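Inositol-3-phosphate synthase (Caenorhabditis elegans, PDB 1VKO) binds nicotinamide-adenine-dinucleotide in a domain of the Rossmann type and belongs to a family of inositol phosphate synthases. Local coordinates at residues A263-I268 and A313-V318; A294-G299 and N303-G308; G308-A313 and V318-D323. All coordinates share one frame; numbering follows the deposited sequence.

Contact 1: residues A263-I268 and A313-V318; sequences ATADEI and AERHKV
A long, weak salt bridge between D266 and R315 joins the start of helix 265-273 to the last turn of helix 307-316 at the protein surface. R315 bends at chi3 (59°) and turns two nitrogens to one carboxylate oxygen: D266 OD1 lies 3.3 Å from R315 NH1 and 3.4 Å from R315 NH2. The carboxylate stands at the edge of the guanidinium, but the two planes are 36° apart and both bonds are off straight, so the grip is loose, as suits an exposed ion pair. Over one face of the guanidinium, offset toward its rim, sits the methyl of A265, its CB 3.6 Å from R315 NH1. A side chain this small lets the flat cation lie close beside the helix while A265 also packs on L312. The backbone N of A265 is bonded to E311 OE1 of helix 307-316.

Each helix end is closed by its own device. T264 OG1 accepts from E267 N at 3.0 Å and a good angle, while E267 OE1 in turn accepts from A263 N and, weakly, from T264 N. At the C-terminal end of helix 307-316 K317 takes positive phi; V318 N reaches back to A313 O and K317 N, weakly, to E314 O. The contact thus joins a helix begun by a capping box to one ended by a Schellman motif, in a Rossmann-type alpha/beta domain.

Contact 2: residues A294-G299 and N303-G308; sequences AHYING and NTLVPG. With NAD (nicotinamide-adenine-dinucleotide), chain G.
The ring of Y296 meets T304 and L305 along its CD2-CE2 side, both coming in at a slant, while a water lies in the ring plane at the hydroxyl edge. L305 CD2 is 4.2 Å from Y296 CD2, and T304 CG2 is equally far from CE2 of the same ring. These segments belong to a beta-alpha-beta unit: strand 295-298 leads through a loop into helix 307-316, and the loop folds back over side chains of the strand. Y296 places its ring there by setting CG anti to the backbone N (chi1 -172°). The ring also touches F285, A286 and S289 of helix 281-291; this broad group reaches from the strand to both the loop and that helix, while its OH still meets the water.

The side chain of N298, which ends in the other flat group, crosses that of T304 obliquely, and N298 CB lies 4.3 Å from L305 CD1. N298 ND2 is 4.2 Å from T304 OG1, too far for a bond, and donates instead to Q302 O, with a weak second bond to D323 OD1. N298 OD1 accepts from S300 N, so the asparagine fastens the turn that follows its own strand. T304 OG1 pairs with S282 OG. The water completes this polar patch: it is 2.8 Å from Y296 OH, 2.8 Å from T304 OG1, and gives a weak bond to N298 OD1. Asparagine suits this buried place because its amide donates and accepts at once, and the hydroxyls of T304 and Y296 can each bond the water.

L305 centres an inverse gamma turn that bends the chain toward the helix, where V306 takes the N-cap position. Beyond the strand end lies NAD: G299 O approaches NAD C6N to 3.3 Å.

Contact 3: residues G308-A313 and V318-D323; sequences GLIELA and VFVGGD
V320 carries its side chain from strand 320-321 against helix 307-316, one branch for each of two helix residues, in the helix-to-strand half of the beta-alpha-beta unit 295-298, 307-316, 320-321 of the Rossmann-type parallel sheet. Its CB leaves the backbone toward the helix. From there CG1, lying anti to the carbonyl carbon (chi1 -63°), comes within 3.7 Å of A313 CB, a close methyl-to-methyl contact. CG2, placed between the backbone N and the carbonyl carbon, instead reaches I310, with V320 CG2 4.3 Å from I310 CG1. I310 and A313 are three residues apart, hence neighbours on one side of the helix, and the forked tip of the valine spans both.

A313 is small enough for the helix to come near the chain, and its methyl, CB, also lies 3.8 Å from V318 O; the turn that ends the helix, between A313 and V318, brings the chain back. V320 is beta-branched, at home in an extended strand, and broad close to the backbone, where the helix is met. I310, more open than the others, extends the cover to V475 in a nearby loop. F319 points the other way and packs on L476, the alternation expected of an extended chain with helix on one side.

Backbone groups of V320 and G321 bond to neighbouring chain: G321 to Y296 of strand 295-298, V320 to S474 and L476. Apart from the backbone bond V318 N to A313 O, the side chains meet by apolar packing alone, consistent with helix and strand being held here mainly by close fit and exclusion of water.

All three contacts use helix 307-316, each at a different place. Contact 2 lies at the loop leading into it and contact 3 along its sheet-facing side; both are buried and both reach neighbouring strands of the parallel sheet, joined where N298 N meets G321 O. Contact 1 sits at the helix's far end, largely at the surface. The chemistry follows the position: charged and loose in contact 1, purely apolar between the side chains of contact 3, and mixed in contact 2, where ring and methyl packing adjoins a water-linked polar patch, with G299 at the end of the same strand touching NAD.

Contact 1: residues A263-I268 and A313-V318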
loop_
_atom_site.group_PDB
_atom_site.type_symbol
_atom_site.label_atom_id
_atom_site.label_comp_id
_atom_site.label_asym_id
_atom_site.label_seq_id
_atom_site.Cartn_x
_atom_site.Cartn_y
_atom_site.Cartn_z
ATOM N N ALA A 263 -13.944 -41.915 14.933
ATOM C CA ALA A 263 -13.469 -42.406 13.621
ATOM C C ALA A 263 -14.588 -43.044 12.805
ATOM O O ALA A 263 -14.530 -43.052 11.555
ATOM C CB ALA A 263 -12.307 -43.382 13.769
ATOM N N THR A 264 -15.598 -43.588 13.489
ATOM C CA THR A 264 -16.743 -44.168 12.789
ATOM C C THR A 264 -18.035 -43.585 13.302
ATOM O O THR A 264 -18.050 -42.961 14.355
ATOM C CB THR A 264 -16.810 -45.677 12.989
ATOM O OG1 THR A 264 -17.408 -45.943 14.268
ATOM C CG2 THR A 264 -15.409 -46.301 13.041
ATOM N N ALA A 265 -19.118 -43.826 12.561
ATOM C CA ALA A 265 -20.469 -43.383 12.927
ATOM C C ALA A 265 -20.923 -43.926 14.270
ATOM O O ALA A 265 -21.488 -43.197 15.084
ATOM C CB ALA A 265 -21.465 -43.786 11.849
ATOM N N ASP A 266 -20.698 -45.221 14.476
ATOM C CA ASP A 266 -21.109 -45.914 15.687
ATOM C C ASP A 266 -20.304 -45.430 16.875
ATOM O O ASP A 266 -20.842 -45.321 17.985
ATOM C CB ASP A 266 -20.945 -47.418 15.516
ATOM C CG ASP A 266 -21.831 -47.984 14.404
ATOM O OD1 ASP A 266 -22.989 -47.519 14.225
ATOM O OD2 ASP A 266 -21.438 -48.907 13.667
ATOM N N GLU A 267 -19.023 -45.128 16.637
ATOM C CA GLU A 267 -18.187 -44.459 17.640
ATOM C C GLU A 267 -18.737 -43.098 18.043
ATOM O O GLU A 267 -18.901 -42.847 19.223
ATOM C CB GLU A 267 -16.739 -44.331 17.174
ATOM C CG GLU A 267 -15.993 -45.641 17.286
ATOM C CD GLU A 267 -14.596 -45.570 16.717
ATOM O OE1 GLU A 267 -14.140 -44.452 16.368
ATOM O OE2 GLU A 267 -13.940 -46.634 16.630
ATOM N N ILE A 268 -19.040 -42.231 17.079
ATOM C CA ILE A 268 -19.546 -40.899 17.421
ATOM C C ILE A 268 -20.882 -40.939 18.175
ATOM O O ILE A 268 -21.065 -40.157 19.122
ATOM C CB ILE A 268 -19.524 -39.885 16.196
ATOM C CG1 ILE A 268 -19.883 -38.462 16.632
ATOM C CG2 ILE A 268 -20.434 -40.308 15.052
ATOM C CD1 ILE A 268 -18.690 -37.642 17.025
ATOM N N ALA A 313 -23.347 -39.322 7.653
ATOM C CA ALA A 313 -24.022 -38.708 6.536
ATOM C C ALA A 313 -24.156 -39.677 5.346
ATOM O O ALA A 313 -25.208 -39.714 4.709
ATOM C CB ALA A 313 -23.307 -37.450 6.134
ATOM N N GLU A 314 -23.100 -40.441 5.027
ATOM C CA GLU A 314 -23.165 -41.424 3.921
ATOM C C GLU A 314 -24.325 -42.395 4.196
ATOM O O GLU A 314 -25.125 -42.700 3.319
ATOM C CB GLU A 314 -21.837 -42.215 3.741
ATOM C CG GLU A 314 -20.724 -41.559 2.895
ATOM C CD GLU A 314 -19.306 -42.142 3.141
ATOM O OE1 GLU A 314 -19.107 -42.966 4.076
ATOM O OE2 GLU A 314 -18.359 -41.758 2.407
ATOM N N ARG A 315 -24.406 -42.851 5.440
ATOM C CA ARG A 315 -25.372 -43.852 5.853
ATOM C C ARG A 315 -26.785 -43.314 5.879
ATOM O O ARG A 315 -27.737 -44.077 5.754
ATOM C CB ARG A 315 -25.001 -44.384 7.231
ATOM C CG ARG A 315 -24.927 -45.902 7.286
ATOM C CD ARG A 315 -24.172 -46.439 8.486
ATOM N NE ARG A 315 -24.788 -45.990 9.727
ATOM C CZ ARG A 315 -24.265 -46.204 10.918
ATOM N NH1 ARG A 315 -23.110 -46.858 10.994
ATOM N NH2 ARG A 315 -24.879 -45.765 12.023
ATOM N N HIS A 316 -26.937 -42.008 6.030
ATOM C CA HIS A 316 -28.278 -41.424 6.155
ATOM C C HIS A 316 -28.753 -40.669 4.917
ATOM O O HIS A 316 -29.858 -40.114 4.904
ATOM C CB HIS A 316 -28.398 -40.578 7.428
ATOM C CG HIS A 316 -28.771 -41.372 8.638
ATOM N ND1 HIS A 316 -27.852 -42.097 9.368
ATOM C CD2 HIS A 316 -29.967 -41.573 9.236
ATOM C CE1 HIS A 316 -28.462 -42.709 10.369
ATOM N NE2 HIS A 316 -29.746 -42.408 10.312
ATOM N N LYS A 317 -27.921 -40.686 3.876
ATOM C CA LYS A 317 -28.251 -40.110 2.573
ATOM C C LYS A 317 -28.490 -38.595 2.598
ATOM O O LYS A 317 -29.438 -38.059 1.997
ATOM C CB LYS A 317 -29.407 -40.881 1.911
ATOM C CG LYS A 317 -28.967 -42.016 0.971
ATOM C CD LYS A 317 -28.141 -43.107 1.666
ATOM C CE LYS A 317 -28.342 -44.466 0.974
ATOM N N VAL A 318 -27.566 -37.916 3.271
ATOM C CA VAL A 318 -27.596 -36.470 3.468
ATOM C C VAL A 318 -26.239 -35.870 3.028
ATOM O O VAL A 318 -25.215 -36.583 2.998
ATOM C CB VAL A 318 -27.969 -36.224 4.941
ATOM C CG1 VAL A 318 -26.886 -35.514 5.709
ATOM C CG2 VAL A 318 -29.375 -35.596 5.062
#

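Contact 2: residues A294-G299 and N303-G308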
loop_
_atom_site.group_PDB
_atom_site.type_symbol
_atom_site.label_atom_id
_atom_site.label_comp_id
_atom_site.label_asym_id
_atom_site.label_seq_id
_atom_site.Cartn_x
_atom_site.Cartn_y
_atom_site.Cartn_z
ATOM N N ALA A 294 -31.855 -33.470 7.451
ATOM C CA ALA A 294 -31.316 -32.141 7.079
ATOM C C ALA A 294 -29.841 -32.216 6.684
ATOM O O ALA A 294 -29.083 -33.024 7.220
ATOM C CB ALA A 294 -31.487 -31.147 8.223
ATOM N N HIS A 295 -29.431 -31.373 5.747
ATOM C CA HIS A 295 -28.043 -31.351 5.314
ATOM C C HIS A 295 -27.311 -30.386 6.234
ATOM O O HIS A 295 -27.923 -29.517 6.872
ATOM C CB HIS A 295 -27.914 -30.887 3.851
ATOM C CG HIS A 295 -28.881 -31.550 2.918
ATOM N ND1 HIS A 295 -28.728 -32.848 2.488
ATOM C CD2 HIS A 295 -30.005 -31.092 2.326
ATOM C CE1 HIS A 295 -29.731 -33.173 1.697
ATOM N NE2 HIS A 295 -30.513 -32.119 1.567
ATOM N N TYR A 296 -26.004 -30.534 6.295
ATOM C CA TYR A 296 -25.237 -29.764 7.232
ATOM C C TYR A 296 -24.002 -29.119 6.594
ATOM O O TYR A 296 -23.131 -29.833 6.012
ATOM C CB TYR A 296 -24.858 -30.629 8.446
ATOM C CG TYR A 296 -24.212 -29.806 9.540
ATOM C CD1 TYR A 296 -24.975 -29.083 10.458
ATOM C CD2 TYR A 296 -22.849 -29.719 9.625
ATOM C CE1 TYR A 296 -24.354 -28.311 11.448
ATOM C CE2 TYR A 296 -22.236 -28.938 10.568
ATOM C CZ TYR A 296 -22.958 -28.268 11.494
ATOM O OH TYR A 296 -22.267 -27.510 12.460
ATOM N N ILE A 297 -23.954 -27.779 6.703
ATOM C CA ILE A 297 -22.799 -26.947 6.264
ATOM C C ILE A 297 -22.030 -26.291 7.406
ATOM O O ILE A 297 -22.628 -25.629 8.278
ATOM C CB ILE A 297 -23.239 -25.813 5.266
ATOM C CG1 ILE A 297 -24.221 -26.322 4.191
ATOM C CG2 ILE A 297 -21.995 -25.080 4.656
ATOM C CD1 ILE A 297 -23.703 -27.440 3.342
ATOM N N ASN A 298 -20.706 -26.469 7.380
ATOM C CA ASN A 298 -19.783 -25.898 8.356
ATOM C C ASN A 298 -19.040 -24.683 7.769
ATOM O O ASN A 298 -18.135 -24.860 6.935
ATOM C CB ASN A 298 -18.744 -26.950 8.783
ATOM C CG ASN A 298 -17.642 -26.366 9.724
ATOM O OD1 ASN A 298 -17.878 -25.415 10.466
ATOM N ND2 ASN A 298 -16.448 -26.956 9.688
ATOM N N GLY A 299 -19.423 -23.487 8.230
ATOM C CA GLY A 299 -18.916 -22.211 7.767
ATOM C C GLY A 299 -17.687 -21.755 8.538
ATOM O O GLY A 299 -17.082 -20.720 8.216
ATOM N N ASN A 303 -13.037 -28.718 13.046
ATOM C CA ASN A 303 -13.077 -30.008 12.347
ATOM C C ASN A 303 -14.328 -30.855 12.618
ATOM O O ASN A 303 -14.244 -32.065 12.838
ATOM C CB ASN A 303 -11.781 -30.800 12.546
ATOM C CG ASN A 303 -11.495 -31.116 13.990
ATOM O OD1 ASN A 303 -11.664 -30.281 14.855
ATOM N ND2 ASN A 303 -11.037 -32.336 14.252
ATOM N N THR A 304 -15.495 -30.200 12.541
ATOM C CA THR A 304 -16.750 -30.838 12.822
ATOM C C THR A 304 -16.936 -32.154 12.056
ATOM O O THR A 304 -17.357 -33.160 12.639
ATOM C CB THR A 304 -17.932 -29.912 12.505
ATOM O OG1 THR A 304 -17.836 -28.673 13.238
ATOM C CG2 THR A 304 -19.207 -30.567 13.033
ATOM N N LEU A 305 -16.607 -32.142 10.766
ATOM C CA LEU A 305 -16.856 -33.271 9.873
ATOM C C LEU A 305 -15.751 -34.330 9.925
ATOM O O LEU A 305 -15.168 -34.712 8.911
ATOM C CB LEU A 305 -17.112 -32.742 8.449
ATOM C CG LEU A 305 -18.213 -31.646 8.409
ATOM C CD1 LEU A 305 -18.298 -30.922 7.078
ATOM C CD2 LEU A 305 -19.586 -32.212 8.782
ATOM N N VAL A 306 -15.466 -34.787 11.138
ATOM C CA VAL A 306 -14.616 -35.955 11.372
ATOM C C VAL A 306 -15.137 -37.194 10.601
ATOM O O VAL A 306 -16.311 -37.231 10.208
ATOM C CB VAL A 306 -14.508 -36.259 12.893
ATOM C CG1 VAL A 306 -13.779 -35.131 13.598
ATOM C CG2 VAL A 306 -15.889 -36.452 13.512
ATOM N N PRO A 307 -14.289 -38.205 10.400
ATOM C CA PRO A 307 -14.666 -39.376 9.578
ATOM C C PRO A 307 -15.973 -40.057 10.057
ATOM O O PRO A 307 -16.817 -40.428 9.251
ATOM C CB PRO A 307 -13.462 -40.312 9.713
ATOM C CG PRO A 307 -12.317 -39.445 10.152
ATOM C CD PRO A 307 -12.919 -38.320 10.944
ATOM N N GLY A 308 -16.146 -40.181 11.363
ATOM C CA GLY A 308 -17.381 -40.709 11.902
ATOM C C GLY A 308 -18.633 -40.006 11.423
ATOM O O GLY A 308 -19.644 -40.650 11.158
HETATM P PA NAD G . -20.324 -13.332 15.376
HETATM O O1A NAD G . -19.753 -13.319 16.712
HETATM O O2A NAD G . -20.902 -12.007 15.098
HETATM O O5B NAD G . -21.375 -14.519 15.323
HETATM C C5B NAD G . -21.282 -15.585 16.219
HETATM C C4B NAD G . -22.648 -15.766 16.854
HETATM O O4B NAD G . -22.795 -17.124 17.207
HETATM C C3B NAD G . -22.802 -14.972 18.120
HETATM O O3B NAD G . -24.163 -14.569 18.115
HETATM C C2B NAD G . -22.665 -15.957 19.247
HETATM O O2B NAD G . -23.701 -15.606 20.162
HETATM C C1B NAD G . -23.060 -17.267 18.572
HETATM N N9A NAD G . -22.573 -18.558 19.120
HETATM C C8A NAD G . -21.372 -18.883 19.675
HETATM N N7A NAD G . -21.414 -20.183 20.045
HETATM C C5A NAD G . -22.612 -20.720 19.750
HETATM C C6A NAD G . -23.196 -21.984 19.946
HETATM N N6A NAD G . -22.581 -22.995 20.582
HETATM N N1A NAD G . -24.489 -22.182 19.536
HETATM C C2A NAD G . -25.208 -21.164 18.979
HETATM N N3A NAD G . -24.638 -19.940 18.839
HETATM C C4A NAD G . -23.359 -19.698 19.199
HETATM O O3 NAD G . -19.236 -13.760 14.253
HETATM P PN NAD G . -19.613 -13.684 12.708
HETATM O O1N NAD G . -21.092 -13.799 12.612
HETATM O O2N NAD G . -18.949 -12.502 12.152
HETATM O O5D NAD G . -19.071 -15.065 12.051
HETATM C C5D NAD G . -19.332 -16.316 12.664
HETATM C C4D NAD G . -18.355 -17.436 12.258
HETATM O O4D NAD G . -18.182 -17.456 10.862
HETATM C C3D NAD G . -16.956 -17.301 12.869
HETATM O O3D NAD G . -16.510 -18.573 13.249
HETATM C C2D NAD G . -16.096 -16.923 11.690
HETATM O O2D NAD G . -14.753 -17.378 11.745
HETATM C C1D NAD G . -16.812 -17.630 10.572
HETATM N N1N NAD G . -16.328 -17.011 9.344
HETATM C C2N NAD G . -16.560 -15.691 9.112
HETATM C C3N NAD G . -16.067 -15.124 7.959
HETATM C C7N NAD G . -16.660 -13.821 7.574
HETATM O O7N NAD G . -17.576 -13.276 8.505
HETATM N N7N NAD G . -16.337 -13.255 6.404
HETATM C C4N NAD G . -15.349 -15.888 7.019
HETATM C C5N NAD G . -15.109 -17.219 7.283
HETATM C C6N NAD G . -15.601 -17.782 8.470
HETATM O O HOH W 1 -19.585 -26.770 12.230
#

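Contact 3: residues G308-A313 and V318-D323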
loop_
_atom_site.group_PDB
_atom_site.type_symbol
_atom_site.label_atom_id
_atom_site.label_comp_id
_atom_site.label_asym_id
_atom_site.label_seq_id
_atom_site.Cartn_x
_atom_site.Cartn_y
_atom_site.Cartn_z
ATOM N N GLY A 308 -16.146 -40.181 11.363
ATOM C CA GLY A 308 -17.381 -40.709 11.902
ATOM C C GLY A 308 -18.633 -40.006 11.423
ATOM O O GLY A 308 -19.644 -40.650 11.158
ATOM N N LEU A 309 -18.558 -38.684 11.317
ATOM C CA LEU A 309 -19.639 -37.847 10.802
ATOM C C LEU A 309 -19.921 -38.031 9.306
ATOM O O LEU A 309 -21.055 -38.233 8.882
ATOM C CB LEU A 309 -19.385 -36.366 11.159
ATOM C CG LEU A 309 -20.210 -36.114 12.420
ATOM C CD1 LEU A 309 -19.884 -34.850 13.217
ATOM C CD2 LEU A 309 -21.594 -36.058 11.935
ATOM N N ILE A 310 -18.886 -37.958 8.501
ATOM C CA ILE A 310 -19.042 -38.238 7.092
ATOM C C ILE A 310 -19.726 -39.597 6.935
ATOM O O ILE A 310 -20.817 -39.685 6.327
ATOM C CB ILE A 310 -17.687 -38.165 6.385
ATOM C CG1 ILE A 310 -17.211 -36.703 6.330
ATOM C CG2 ILE A 310 -17.776 -38.806 5.006
ATOM C CD1 ILE A 310 -15.752 -36.520 5.942
ATOM N N GLU A 311 -19.136 -40.643 7.521
ATOM C CA GLU A 311 -19.776 -41.967 7.500
ATOM C C GLU A 311 -21.274 -41.913 7.896
ATOM O O GLU A 311 -22.110 -42.580 7.297
ATOM C CB GLU A 311 -18.991 -42.961 8.356
ATOM C CG GLU A 311 -19.512 -44.382 8.293
ATOM C CD GLU A 311 -18.680 -45.360 9.101
ATOM O OE1 GLU A 311 -18.106 -44.966 10.124
ATOM O OE2 GLU A 311 -18.611 -46.540 8.707
ATOM N N LEU A 312 -21.619 -41.085 8.867
ATOM C CA LEU A 312 -23.007 -41.032 9.330
ATOM C C LEU A 312 -23.889 -40.361 8.285
ATOM O O LEU A 312 -25.027 -40.770 8.044
ATOM C CB LEU A 312 -23.104 -40.323 10.695
ATOM C CG LEU A 312 -24.469 -40.309 11.423
ATOM C CD1 LEU A 312 -24.922 -41.687 11.974
ATOM C CD2 LEU A 312 -24.451 -39.279 12.521
ATOM N N ALA A 313 -23.347 -39.322 7.653
ATOM C CA ALA A 313 -24.022 -38.708 6.536
ATOM C C ALA A 313 -24.156 -39.677 5.346
ATOM O O ALA A 313 -25.208 -39.714 4.709
ATOM C CB ALA A 313 -23.307 -37.450 6.134
ATOM N N VAL A 318 -27.566 -37.916 3.271
ATOM C CA VAL A 318 -27.596 -36.470 3.468
ATOM C C VAL A 318 -26.239 -35.870 3.028
ATOM O O VAL A 318 -25.215 -36.583 2.998
ATOM C CB VAL A 318 -27.969 -36.224 4.941
ATOM C CG1 VAL A 318 -26.886 -35.514 5.709
ATOM C CG2 VAL A 318 -29.375 -35.596 5.062
ATOM N N PHE A 319 -26.223 -34.594 2.642
ATOM C CA PHE A 319 -24.964 -33.955 2.214
ATOM C C PHE A 319 -24.336 -33.175 3.331
ATOM O O PHE A 319 -25.048 -32.526 4.106
ATOM C CB PHE A 319 -25.154 -32.976 1.040
ATOM C CG PHE A 319 -25.513 -33.627 -0.266
ATOM C CD1 PHE A 319 -24.606 -34.443 -0.934
ATOM C CD2 PHE A 319 -26.746 -33.381 -0.855
ATOM C CE1 PHE A 319 -24.949 -35.038 -2.152
ATOM C CE2 PHE A 319 -27.097 -33.972 -2.068
ATOM C CZ PHE A 319 -26.203 -34.792 -2.717
ATOM N N VAL A 320 -22.998 -33.239 3.397
ATOM C CA VAL A 320 -22.233 -32.392 4.298
ATOM C C VAL A 320 -21.370 -31.418 3.502
ATOM O O VAL A 320 -21.109 -31.668 2.324
ATOM C CB VAL A 320 -21.462 -33.181 5.411
ATOM C CG1 VAL A 320 -22.446 -33.880 6.283
ATOM C CG2 VAL A 320 -20.402 -34.183 4.852
ATOM N N GLY A 321 -20.968 -30.304 4.128
ATOM C CA GLY A 321 -20.081 -29.319 3.477
ATOM C C GLY A 321 -19.208 -28.521 4.449
ATOM O O GLY A 321 -19.545 -28.380 5.617
ATOM N N GLY A 322 -18.079 -28.009 3.961
ATOM C CA GLY A 322 -17.123 -27.218 4.757
ATOM C C GLY A 322 -15.721 -27.286 4.168
ATOM O O GLY A 322 -15.507 -27.945 3.156
ATOM N N ASP A 323 -14.749 -26.607 4.777
ATOM C CA ASP A 323 -14.960 -25.848 5.977
ATOM C C ASP A 323 -14.507 -24.422 5.735
ATOM O O ASP A 323 -13.454 -24.197 5.106
ATOM C CB ASP A 323 -14.076 -26.414 7.085
ATOM C CG ASP A 323 -14.397 -27.830 7.435
ATOM O OD1 ASP A 323 -15.603 -28.255 7.430
ATOM O OD2 ASP A 323 -13.500 -28.601 7.812
#